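Local coordinates for CADD-like protein of unknown function (Nostoc punctiforme, PDB 3B5O) that is of unknown function but resembles CADD proteins, has the all-helical fold of the heme oxygenase-like group and may be an oxidoreductase, at residues 36-41 and 107-112; 43-48 and 157-162. All coordinates share one frame; numbering follows the deposited sequence. Where two conformers were deposited one is given.

Interaction 1 (36-41 and 107-112); sequences ASFAQI and LGVAVK
Phe38 reaches across to Leu107 and Val109 with the outer end of its ring, and that apolar touch joins the capped start of helix 38-68 to the residues where helix 95-107 gives way to loop, in an all-helical fold of the heme oxygenase-like kind. Leu107 comes to the rim of the ring, near its plane, with CD2 4.3 Å from Phe38 CE2. Val109 arrives obliquely instead: its CG2 lies 4.1 Å from Phe38 CZ and almost as near to CE1, so the methyl sits beside the bond joining those two carbons. CG of Phe38 is anti to the backbone N (chi1 179°), beside the carbonyl carbon, and this turn carries the ring to 107-112 although CB itself does not point there. Across the contact, both Leu107 and Val109 point their CB toward 36-41, while Gly108 between them is the first residue to leave the helical conformation, with a positive phi of 67°. Phe38 itself stays exposed, whereas Val109 is buried and also packs on Ala42 and Gln46 of helix 38-68. Leu163, the last residue of helix 135-163, touches both Phe38 and Leu107. Behind the phenylalanine, Ser37 is the N-cap and forms with Gln40 a capping box that ties the N-cap to the first turn. Gln40 N donates to Ser37 OG at 3.2 Å, and Ser37 N returns a nearly straight bond to Gln40 OE1, 2.9 Å long, with the donor tilted 24° from the plane of the amide carbonyl.

Interaction 2 (43-48 and 157-162); sequences YVMQQY and VKLVEW
The short helical segments 43-48 and 157-162 run roughly antiparallel, with 138° between their directions and axes 11.0 Å apart at closest approach, and the backbones come nearest where Met45 CA and Leu159 CA are 8.0 Å apart. Met45, built as selenomethionine, makes two of the three contacts between the segments. Its chain bends twice, at chi2 (-51°) and again at chi3 (-55°), and these bends bring the selenium against Leu159 while the terminal methyl goes on to Val160. Met45 SE lies 4.1 Å from Leu159 CD1 and nearly as close to Leu159 CB, so it rests against the flank of the leucine as well as one of its branch ends; the two side chains cross obliquely. Met45 CE meets Val160 CG2 at 3.9 Å, the two side chains crossing at about a right angle. Leu159 CD1 has a second neighbour on helix 38-68, since Val44 CG1 approaches it to 4.3 Å. One leucine methyl is thus shared by two consecutive residues of the facing helix.

The contact is wholly apolar helix-to-helix packing within the heme oxygenase-like fold: all four touching residues are buried, and no hydrogen bond passes between the segments. Ile156 and Leu163 of helix 135-163 also touch Met45, whereas Val44 packs on Ala229 of helix 204-230 and Val160 on Leu172 of helix 170-180. Two polar side chains of 43-48 bond to other parts of the chain: Tyr48 OH is hydrogen-bonded to Glu152, and the Gln47 amide is gripped by Ser117 N and Thr120 OG1 at OE1 and by Met115 O at NE2. Within the segment, Gln47 CG lies over one face of the Tyr43 ring, 3.8 Å above its plane and offset toward the rim.

Overall arrangement
Helix 38-68 is common to both contacts: interaction 1 uses its first turn and interaction 2 the residues just beyond, with centres about 8 Å apart and both on the same side of the chain's centre. Along the sequence the order is 36-41, 43-48, 107-112, 157-162, so the two pairings cross. The groups also touch directly. Gln46 NE2 probably hydrogen-bonds Ala110 O, Val111 packs against Gln46, and Ile41 packs on the indole of Trp162. The start of helix 38-68 is therefore packed against both the loop after helix 95-107 and the end of helix 135-163, bringing together three parts of the chain far apart in sequence.

Interaction 1 (36-41 and 107-112)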
loop_
_atom_site.group_PDB
_atom_site.type_symbol
_atom_site.label_atom_id
_atom_site.label_comp_id
_atom_site.label_asym_id
_atom_site.label_seq_id
_atom_site.Cartn_x
_atom_site.Cartn_y
_atom_site.Cartn_z
ATOM N N ALA A 36 -16.860 -6.693 -14.993
ATOM C CA ALA A 36 -15.462 -6.921 -15.389
ATOM C C ALA A 36 -15.168 -8.348 -15.828
ATOM O O ALA A 36 -15.655 -9.304 -15.241
ATOM C CB ALA A 36 -14.524 -6.545 -14.225
ATOM N N SER A 37 -14.302 -8.481 -16.827
ATOM C CA SER A 37 -13.785 -9.778 -17.212
ATOM C C SER A 37 -12.620 -10.209 -16.309
ATOM O O SER A 37 -11.985 -9.385 -15.603
ATOM C CB SER A 37 -13.336 -9.737 -18.663
ATOM O OG SER A 37 -12.130 -9.005 -18.766
ATOM N N PHE A 38 -12.326 -11.501 -16.333
ATOM C CA PHE A 38 -11.172 -12.059 -15.644
ATOM C C PHE A 38 -9.917 -11.294 -16.042
ATOM O O PHE A 38 -9.137 -10.873 -15.164
ATOM C CB PHE A 38 -10.996 -13.547 -16.012
ATOM C CG PHE A 38 -9.805 -14.189 -15.369
ATOM C CD1 PHE A 38 -8.551 -14.095 -15.977
ATOM C CD2 PHE A 38 -9.914 -14.853 -14.160
ATOM C CE1 PHE A 38 -7.430 -14.651 -15.374
ATOM C CE2 PHE A 38 -8.796 -15.435 -13.564
ATOM C CZ PHE A 38 -7.551 -15.319 -14.188
ATOM N N ALA A 39 -9.752 -11.068 -17.344
ATOM C CA ALA A 39 -8.540 -10.388 -17.862
ATOM C C ALA A 39 -8.394 -8.997 -17.258
ATOM O O ALA A 39 -7.281 -8.539 -16.983
ATOM C CB ALA A 39 -8.568 -10.291 -19.390
ATOM N N GLN A 40 -9.509 -8.299 -17.104
ATOM C CA GLN A 40 -9.466 -6.934 -16.586
ATOM C C GLN A 40 -9.061 -6.873 -15.122
ATOM O O GLN A 40 -8.284 -6.001 -14.726
ATOM C CB GLN A 40 -10.808 -6.227 -16.838
ATOM C CG GLN A 40 -11.022 -5.924 -18.299
ATOM C CD GLN A 40 -12.439 -5.514 -18.647
ATOM O OE1 GLN A 40 -13.395 -5.971 -18.015
ATOM N NE2 GLN A 40 -12.582 -4.650 -19.645
ATOM N N ILE A 41 -9.565 -7.788 -14.302
ATOM C CA ILE A 41 -9.196 -7.832 -12.885
ATOM C C ILE A 41 -7.769 -8.398 -12.720
ATOM O O ILE A 41 -7.023 -7.974 -11.845
ATOM C CB ILE A 41 -10.251 -8.561 -12.024
ATOM C CG1 ILE A 41 -11.609 -7.867 -12.192
ATOM C CG2 ILE A 41 -9.856 -8.611 -10.549
ATOM C CD1 ILE A 41 -11.613 -6.345 -11.948
ATOM N N LEU A 107 -3.380 -18.754 -10.651
ATOM C CA LEU A 107 -4.124 -18.212 -11.785
ATOM C C LEU A 107 -3.440 -18.295 -13.141
ATOM O O LEU A 107 -4.083 -18.043 -14.168
ATOM C CB LEU A 107 -4.429 -16.731 -11.524
ATOM C CG LEU A 107 -5.183 -16.416 -10.240
ATOM C CD1 LEU A 107 -5.238 -14.898 -10.038
ATOM C CD2 LEU A 107 -6.599 -17.017 -10.281
ATOM N N GLY A 108 -2.148 -18.602 -13.169
ATOM C CA GLY A 108 -1.380 -18.463 -14.397
ATOM C C GLY A 108 -1.250 -16.998 -14.803
ATOM O O GLY A 108 -1.028 -16.689 -15.973
ATOM N N VAL A 109 -1.394 -16.100 -13.830
ATOM C CA VAL A 109 -1.239 -14.668 -14.061
ATOM C C VAL A 109 0.182 -14.335 -13.664
ATOM O O VAL A 109 0.539 -14.414 -12.491
ATOM C CB VAL A 109 -2.239 -13.823 -13.233
ATOM C CG1 VAL A 109 -1.913 -12.321 -13.332
ATOM C CG2 VAL A 109 -3.661 -14.081 -13.703
ATOM N N ALA A 110 0.985 -14.002 -14.665
ATOM C CA ALA A 110 2.361 -13.581 -14.457
ATOM C C ALA A 110 2.353 -12.094 -14.114
ATOM O O ALA A 110 1.720 -11.315 -14.837
ATOM C CB ALA A 110 3.163 -13.824 -15.724
ATOM N N VAL A 111 2.985 -11.715 -12.998
ATOM C CA VAL A 111 3.119 -10.290 -12.646
ATOM C C VAL A 111 4.558 -9.788 -12.565
ATOM O O VAL A 111 4.787 -8.591 -12.627
ATOM C CB VAL A 111 2.434 -9.896 -11.288
ATOM C CG1 VAL A 111 1.006 -10.413 -11.217
ATOM C CG2 VAL A 111 3.236 -10.373 -10.096
ATOM N N LYS A 112 5.511 -10.705 -12.431
ATOM C CA LYS A 112 6.900 -10.316 -12.507
ATOM C C LYS A 112 7.155 -9.766 -13.899
ATOM O O LYS A 112 6.538 -10.186 -14.887
ATOM C CB LYS A 112 7.823 -11.488 -12.155
ATOM C CG LYS A 112 7.794 -11.821 -10.666
ATOM C CD LYS A 112 8.599 -13.077 -10.331
#

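Interaction 2 (43-48 and 157-162)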
loop_
_atom_site.group_PDB
_atom_site.type_symbol
_atom_site.label_atom_id
_atom_site.label_comp_id
_atom_site.label_asym_id
_atom_site.label_seq_id
_atom_site.Cartn_x
_atom_site.Cartn_y
_atom_site.Cartn_z
ATOM N N TYR A 43 -5.409 -7.721 -14.800
ATOM C CA TYR A 43 -4.637 -6.509 -15.094
ATOM C C TYR A 43 -4.498 -5.649 -13.856
ATOM O O TYR A 43 -3.404 -5.145 -13.560
ATOM C CB TYR A 43 -5.289 -5.705 -16.219
ATOM C CG TYR A 43 -4.741 -4.326 -16.409
ATOM C CD1 TYR A 43 -3.611 -4.107 -17.184
ATOM C CD2 TYR A 43 -5.302 -3.237 -15.760
ATOM C CE1 TYR A 43 -3.080 -2.828 -17.339
ATOM C CE2 TYR A 43 -4.789 -1.968 -15.920
ATOM C CZ TYR A 43 -3.678 -1.759 -16.706
ATOM O OH TYR A 43 -3.123 -0.504 -16.878
ATOM N N VAL A 44 -5.592 -5.452 -13.128
ATOM C CA VAL A 44 -5.515 -4.690 -11.896
ATOM C C VAL A 44 -4.490 -5.322 -10.927
ATOM O O VAL A 44 -3.693 -4.615 -10.316
ATOM C CB VAL A 44 -6.910 -4.577 -11.207
ATOM C CG1 VAL A 44 -6.781 -4.026 -9.774
ATOM C CG2 VAL A 44 -7.867 -3.745 -12.073
HETATM N N MSE A 45 -4.519 -6.643 -10.773
HETATM C CA MSE A 45 -3.618 -7.320 -9.861
HETATM C C MSE A 45 -2.162 -7.254 -10.309
HETATM O O MSE A 45 -1.270 -7.118 -9.475
HETATM C CB MSE A 45 -4.042 -8.779 -9.652
HETATM C CG MSE A 45 -5.283 -8.943 -8.741
HETATM SE SE MSE A 45 -5.134 -7.980 -7.048
HETATM C CE MSE A 45 -3.493 -8.793 -6.567
ATOM N N GLN A 46 -1.929 -7.298 -11.606
ATOM C CA GLN A 46 -0.578 -7.120 -12.122
ATOM C C GLN A 46 -0.045 -5.742 -11.758
ATOM O O GLN A 46 1.084 -5.596 -11.288
ATOM C CB GLN A 46 -0.555 -7.250 -13.628
ATOM C CG GLN A 46 -0.798 -8.654 -14.154
ATOM C CD GLN A 46 -0.928 -8.677 -15.660
ATOM O OE1 GLN A 46 -1.461 -7.754 -16.273
ATOM N NE2 GLN A 46 -0.407 -9.743 -16.275
ATOM N N GLN A 47 -0.842 -4.717 -12.008
ATOM C CA GLN A 47 -0.431 -3.355 -11.640
ATOM C C GLN A 47 -0.300 -3.167 -10.144
ATOM O O GLN A 47 0.667 -2.547 -9.668
ATOM C CB GLN A 47 -1.395 -2.325 -12.226
ATOM C CG GLN A 47 -1.291 -2.260 -13.721
ATOM C CD GLN A 47 0.087 -1.774 -14.198
ATOM O OE1 GLN A 47 0.622 -0.795 -13.686
ATOM N NE2 GLN A 47 0.667 -2.482 -15.184
ATOM N N TYR A 48 -1.263 -3.690 -9.396
ATOM C CA TYR A 48 -1.206 -3.577 -7.950
ATOM C C TYR A 48 0.115 -4.122 -7.417
ATOM O O TYR A 48 0.727 -3.525 -6.538
ATOM C CB TYR A 48 -2.374 -4.288 -7.266
ATOM C CG TYR A 48 -2.123 -4.401 -5.809
ATOM C CD1 TYR A 48 -2.306 -3.310 -4.966
ATOM C CD2 TYR A 48 -1.549 -5.553 -5.281
ATOM C CE1 TYR A 48 -1.970 -3.415 -3.613
ATOM C CE2 TYR A 48 -1.253 -5.660 -3.957
ATOM C CZ TYR A 48 -1.439 -4.597 -3.137
ATOM O OH TYR A 48 -1.103 -4.737 -1.801
ATOM N N VAL A 157 -7.480 -9.547 -0.932
ATOM C CA VAL A 157 -8.065 -10.883 -0.683
ATOM C C VAL A 157 -9.366 -11.033 -1.497
ATOM O O VAL A 157 -9.601 -12.076 -2.145
ATOM C CB VAL A 157 -8.318 -11.131 0.834
ATOM C CG1 VAL A 157 -9.135 -12.421 1.045
ATOM C CG2 VAL A 157 -7.016 -11.242 1.572
ATOM N N LYS A 158 -10.225 -10.016 -1.456
ATOM C CA LYS A 158 -11.477 -10.050 -2.209
ATOM C C LYS A 158 -11.236 -10.249 -3.700
ATOM O O LYS A 158 -11.832 -11.126 -4.322
ATOM C CB LYS A 158 -12.297 -8.784 -1.971
ATOM C CG LYS A 158 -13.583 -8.691 -2.789
ATOM C CD LYS A 158 -14.373 -7.442 -2.438
ATOM C CE LYS A 158 -15.672 -7.366 -3.197
ATOM N NZ LYS A 158 -16.643 -8.359 -2.672
ATOM N N LEU A 159 -10.348 -9.448 -4.280
ATOM C CA LEU A 159 -10.092 -9.546 -5.719
ATOM C C LEU A 159 -9.482 -10.890 -6.081
ATOM O O LEU A 159 -9.831 -11.478 -7.111
ATOM C CB LEU A 159 -9.168 -8.421 -6.167
ATOM C CG LEU A 159 -9.729 -7.012 -5.970
ATOM C CD1 LEU A 159 -8.707 -5.975 -6.462
ATOM C CD2 LEU A 159 -11.089 -6.834 -6.698
ATOM N N VAL A 160 -8.567 -11.375 -5.245
ATOM C CA VAL A 160 -7.892 -12.652 -5.521
ATOM C C VAL A 160 -8.883 -13.809 -5.404
ATOM O O VAL A 160 -8.873 -14.724 -6.251
ATOM C CB VAL A 160 -6.612 -12.835 -4.657
ATOM C CG1 VAL A 160 -6.041 -14.261 -4.798
ATOM C CG2 VAL A 160 -5.551 -11.806 -5.074
ATOM N N GLU A 161 -9.756 -13.764 -4.402
ATOM C CA GLU A 161 -10.827 -14.770 -4.273
ATOM C C GLU A 161 -11.786 -14.723 -5.463
ATOM O O GLU A 161 -12.229 -15.766 -5.957
ATOM C CB GLU A 161 -11.598 -14.599 -2.964
ATOM C CG GLU A 161 -10.825 -15.056 -1.740
ATOM C CD GLU A 161 -11.594 -14.862 -0.443
ATOM O OE1 GLU A 161 -12.684 -14.251 -0.470
ATOM O OE2 GLU A 161 -11.103 -15.322 0.616
ATOM N N TRP A 162 -12.102 -13.520 -5.940
ATOM C CA TRP A 162 -12.954 -13.346 -7.119
ATOM C C TRP A 162 -12.348 -14.000 -8.365
ATOM O O TRP A 162 -13.060 -14.618 -9.168
ATOM C CB TRP A 162 -13.228 -11.852 -7.350
ATOM C CG TRP A 162 -14.181 -11.511 -8.446
ATOM C CD1 TRP A 162 -15.526 -11.267 -8.310
ATOM C CD2 TRP A 162 -13.873 -11.287 -9.823
ATOM N NE1 TRP A 162 -16.065 -10.942 -9.516
ATOM C CE2 TRP A 162 -15.083 -10.948 -10.473
ATOM C CE3 TRP A 162 -12.710 -11.391 -10.589
ATOM C CZ2 TRP A 162 -15.145 -10.671 -11.837
ATOM C CZ3 TRP A 162 -12.766 -11.098 -11.918
ATOM C CH2 TRP A 162 -13.970 -10.751 -12.546
#